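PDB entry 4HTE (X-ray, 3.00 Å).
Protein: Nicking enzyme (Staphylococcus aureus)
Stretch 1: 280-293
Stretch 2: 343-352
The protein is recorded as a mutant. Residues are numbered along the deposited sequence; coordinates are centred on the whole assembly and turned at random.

Stretch 1 (280-293) DRKYITEQVKLLQE
Stretch 2 343-352: ISKDNIEEFY

Two helices that run side by side in nearly the same direction can combine apolar packing with a few directional hydrogen bonds, and the nicking enzyme of Staphylococcus aureus offers a compact example. Residues 280-293 are helical throughout, as are 343-351, and both helices begin earlier in the chain. Backbone angles stay near -60/-45, with regular i to i+4 hydrogen bonds such as Thr 285 N to Arg 281 O (3.2 Å) and Ile 348 N to Ser 344 O (2.9 Å). The N-to-C directions differ by 16°, the axes come within 9.0 Å, and 448 Å² is buried over both sides. The register is marked by Lys 282 and Ser 344, whose CA atoms lie 5.3 Å apart.

Van der Waals packing begins at this narrow point. Ser 344 points toward the first helix with chi1 m, and its OG lies 3.5 Å from Arg 281 C and 3.6 Å from Arg 281 CG, so it meets both backbone and the base of that side chain. The same OG is 3.5 Å from Lys 282 N, but the angle is too poor for a hydrogen bond. One turn on, Thr 285 also points toward its partner helix; its CG2 sits 3.7 Å from Ser 344 CB and 3.6 Å from Ile 348 CG1. Ile 348 (chi1 m, chi2 t) leaves its backbone sideways, yet the end of its side chain comes nearer.

Further along, larger groups fill the contact. Phe 351 also starts sideways, and chi1 t with chi2 97° brings its ring closer to the first helix. Val 288, pointing toward the second helix with chi1 t, places CG1 3.0 Å from Phe 351 CD1, a tight apolar approach. Gln 292 extends with chi1 and chi2 both t and chi3 10°, so that its CD lies over one face of the Phe 351 ring.

Polar interactions fasten the packing at two points. Thr 285 in the p rotamer donates from OG1 to Lys 282 O (2.7 Å), an intrahelical bond that leaves the oxygen able to accept as well. Asn 347 (chi1 m, chi2 -15°) uses this capacity: its ND2 donates to Thr 285 OG1 at 3.1 Å, with an almost linear angle of 177°. Thr 285 thus combines apolar packing through its methyl with a polar link through its hydroxyl. The second cross-helix bond runs the other way, from Gln 292 NE2 to Phe 351 O at 3.3 Å and 146°, longer and more bent than the first.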

# COMPACT_ATOMS: atom_id res chain seq x y z
N ASP A 280 -3.68 19.84 -27.12
CA ASP A 280 -2.83 18.88 -26.42
C ASP A 280 -3.37 17.46 -26.58
O ASP A 280 -2.62 16.54 -26.90
CB ASP A 280 -2.74 19.23 -24.94
CG ASP A 280 -2.11 20.59 -24.70
OD1 ASP A 280 -1.24 21.00 -25.50
OD2 ASP A 280 -2.48 21.25 -23.70
N ARG A 281 -4.66 17.30 -26.35
CA ARG A 281 -5.29 15.98 -26.42
C ARG A 281 -4.99 15.32 -27.77
O ARG A 281 -4.66 14.14 -27.82
CB ARG A 281 -6.80 16.09 -26.21
CG ARG A 281 -7.48 14.77 -25.90
CD ARG A 281 -8.96 14.94 -25.62
NE ARG A 281 -9.20 15.88 -24.52
CZ ARG A 281 -9.88 17.03 -24.62
NH1 ARG A 281 -10.42 17.42 -25.76
NH2 ARG A 281 -10.02 17.79 -23.55
N LYS A 282 -5.09 16.09 -28.84
CA LYS A 282 -4.81 15.59 -30.18
C LYS A 282 -3.36 15.14 -30.27
O LYS A 282 -3.07 14.05 -30.76
CB LYS A 282 -5.10 16.66 -31.23
N TYR A 283 -2.45 15.99 -29.80
CA TYR A 283 -1.02 15.69 -29.82
C TYR A 283 -0.74 14.34 -29.16
O TYR A 283 -0.12 13.46 -29.75
CB TYR A 283 -0.25 16.79 -29.09
CG TYR A 283 1.26 16.63 -29.15
CD1 TYR A 283 1.91 15.69 -28.35
CD2 TYR A 283 2.02 17.42 -29.99
CE1 TYR A 283 3.28 15.55 -28.40
CE2 TYR A 283 3.40 17.29 -30.04
CZ TYR A 283 4.02 16.35 -29.25
OH TYR A 283 5.39 16.20 -29.29
N ILE A 284 -1.21 14.20 -27.92
CA ILE A 284 -0.93 13.01 -27.12
C ILE A 284 -1.35 11.73 -27.84
O ILE A 284 -0.57 10.78 -27.93
CB ILE A 284 -1.64 13.08 -25.74
CG1 ILE A 284 -1.09 14.25 -24.92
CG2 ILE A 284 -1.45 11.78 -24.98
CD1 ILE A 284 -1.81 14.48 -23.61
N THR A 285 -2.58 11.71 -28.34
CA THR A 285 -3.09 10.53 -29.04
C THR A 285 -2.18 10.17 -30.20
O THR A 285 -1.78 9.01 -30.35
CB THR A 285 -4.52 10.75 -29.56
OG1 THR A 285 -4.54 11.85 -30.48
CG2 THR A 285 -5.48 11.00 -28.41
N GLU A 286 -1.84 11.16 -31.02
CA GLU A 286 -0.98 10.94 -32.18
C GLU A 286 0.32 10.26 -31.75
O GLU A 286 0.75 9.29 -32.37
CB GLU A 286 -0.68 12.26 -32.87
CG GLU A 286 -1.88 12.91 -33.52
CD GLU A 286 -1.62 14.33 -33.94
OE1 GLU A 286 -0.63 14.92 -33.45
OE2 GLU A 286 -2.39 14.87 -34.76
N GLN A 287 0.94 10.79 -30.70
CA GLN A 287 2.19 10.24 -30.20
C GLN A 287 2.04 8.79 -29.76
O GLN A 287 2.85 7.94 -30.11
CB GLN A 287 2.71 11.08 -29.03
CG GLN A 287 3.12 12.48 -29.41
CD GLN A 287 4.27 12.51 -30.41
OE1 GLN A 287 5.44 12.49 -30.03
NE2 GLN A 287 3.94 12.56 -31.70
N VAL A 288 0.99 8.51 -29.00
CA VAL A 288 0.69 7.15 -28.60
C VAL A 288 0.72 6.23 -29.82
O VAL A 288 1.25 5.12 -29.76
CB VAL A 288 -0.68 7.07 -27.92
CG1 VAL A 288 -1.13 5.64 -27.82
CG2 VAL A 288 -0.63 7.72 -26.54
N LYS A 289 0.15 6.71 -30.92
CA LYS A 289 0.13 5.95 -32.16
C LYS A 289 1.55 5.72 -32.68
O LYS A 289 1.85 4.66 -33.23
CB LYS A 289 -0.71 6.67 -33.21
N LEU A 290 2.40 6.72 -32.51
CA LEU A 290 3.80 6.64 -32.94
C LEU A 290 4.57 5.56 -32.19
O LEU A 290 5.39 4.85 -32.78
CB LEU A 290 4.50 7.99 -32.76
CG LEU A 290 4.39 9.01 -33.90
CD1 LEU A 290 5.61 8.91 -34.80
CD2 LEU A 290 3.11 8.84 -34.70
N LEU A 291 4.32 5.43 -30.90
CA LEU A 291 5.01 4.44 -30.08
C LEU A 291 4.55 3.03 -30.43
O LEU A 291 5.37 2.15 -30.68
CB LEU A 291 4.79 4.72 -28.59
CG LEU A 291 5.36 6.05 -28.09
CD1 LEU A 291 4.27 6.89 -27.45
CD2 LEU A 291 6.49 5.80 -27.11
N GLN A 292 3.24 2.82 -30.45
CA GLN A 292 2.69 1.52 -30.81
C GLN A 292 3.15 1.13 -32.21
O GLN A 292 3.55 -0.01 -32.45
CB GLN A 292 1.17 1.54 -30.76
CG GLN A 292 0.52 0.20 -31.10
CD GLN A 292 -0.98 0.29 -31.21
OE1 GLN A 292 -1.55 1.38 -31.22
NE2 GLN A 292 -1.64 -0.86 -31.29
N GLU A 293 3.07 2.08 -33.13
CA GLU A 293 3.49 1.87 -34.51
C GLU A 293 4.96 1.46 -34.58
O GLU A 293 5.35 0.64 -35.41
CB GLU A 293 3.25 3.14 -35.33
CG GLU A 293 3.94 3.15 -36.69
CD GLU A 293 3.66 4.41 -37.47
OE1 GLU A 293 2.59 5.02 -37.27
OE2 GLU A 293 4.51 4.81 -38.30
N ILE A 343 -11.83 13.40 -33.10
CA ILE A 343 -10.48 13.21 -33.61
C ILE A 343 -9.65 12.33 -32.68
O ILE A 343 -9.21 11.25 -33.07
CB ILE A 343 -9.76 14.57 -33.78
N SER A 344 -9.46 12.78 -31.44
CA SER A 344 -8.69 12.03 -30.45
C SER A 344 -9.34 10.69 -30.15
O SER A 344 -8.69 9.64 -30.21
CB SER A 344 -8.55 12.84 -29.17
OG SER A 344 -7.82 14.04 -29.40
N LYS A 345 -10.63 10.72 -29.80
CA LYS A 345 -11.38 9.50 -29.53
C LYS A 345 -11.14 8.45 -30.61
O LYS A 345 -10.99 7.27 -30.31
CB LYS A 345 -12.88 9.82 -29.45
N ASP A 346 -11.09 8.89 -31.87
CA ASP A 346 -10.88 7.98 -32.99
C ASP A 346 -9.46 7.42 -33.01
O ASP A 346 -9.26 6.23 -33.23
CB ASP A 346 -11.17 8.70 -34.32
CG ASP A 346 -12.66 8.77 -34.63
OD1 ASP A 346 -13.13 9.86 -35.01
OD2 ASP A 346 -13.34 7.73 -34.51
N ASN A 347 -8.48 8.29 -32.79
CA ASN A 347 -7.08 7.87 -32.71
C ASN A 347 -6.88 6.80 -31.64
O ASN A 347 -6.16 5.83 -31.84
CB ASN A 347 -6.16 9.06 -32.43
CG ASN A 347 -6.04 10.00 -33.61
OD1 ASN A 347 -6.41 9.66 -34.74
ND2 ASN A 347 -5.51 11.19 -33.37
N ILE A 348 -7.54 6.99 -30.50
CA ILE A 348 -7.42 6.06 -29.38
C ILE A 348 -8.10 4.73 -29.71
O ILE A 348 -7.63 3.67 -29.29
CB ILE A 348 -8.03 6.64 -28.09
CG1 ILE A 348 -7.29 7.92 -27.69
CG2 ILE A 348 -7.97 5.62 -26.96
CD1 ILE A 348 -7.84 8.60 -26.46
N GLU A 349 -9.20 4.79 -30.45
CA GLU A 349 -9.91 3.58 -30.86
C GLU A 349 -9.05 2.75 -31.81
O GLU A 349 -9.09 1.52 -31.78
CB GLU A 349 -11.24 3.95 -31.54
CG GLU A 349 -12.31 4.48 -30.59
CD GLU A 349 -13.56 4.94 -31.31
OE1 GLU A 349 -13.63 4.79 -32.54
OE2 GLU A 349 -14.48 5.46 -30.63
N GLU A 350 -8.27 3.42 -32.65
CA GLU A 350 -7.37 2.74 -33.57
C GLU A 350 -6.27 2.04 -32.78
O GLU A 350 -5.84 0.94 -33.14
CB GLU A 350 -6.76 3.74 -34.56
N PHE A 351 -5.82 2.69 -31.71
CA PHE A 351 -4.80 2.12 -30.83
C PHE A 351 -5.32 0.84 -30.19
O PHE A 351 -4.71 -0.23 -30.33
CB PHE A 351 -4.40 3.13 -29.75
CG PHE A 351 -3.32 2.63 -28.81
CD1 PHE A 351 -1.99 2.97 -29.01
CD2 PHE A 351 -3.65 1.84 -27.71
CE1 PHE A 351 -1.01 2.52 -28.15
CE2 PHE A 351 -2.66 1.39 -26.85
CZ PHE A 351 -1.34 1.73 -27.07
N TYR A 352 -6.45 0.94 -29.50
CA TYR A 352 -7.07 -0.21 -28.86
C TYR A 352 -7.61 -1.18 -29.92
O TYR A 352 -7.40 -2.39 -29.84
CB TYR A 352 -8.21 0.24 -27.94
CG TYR A 352 -7.75 0.82 -26.62
CD1 TYR A 352 -6.73 0.23 -25.89
CD2 TYR A 352 -8.34 1.97 -26.10
CE1 TYR A 352 -6.31 0.76 -24.68
CE2 TYR A 352 -7.93 2.51 -24.89
CZ TYR A 352 -6.91 1.90 -24.19
OH TYR A 352 -6.50 2.42 -22.99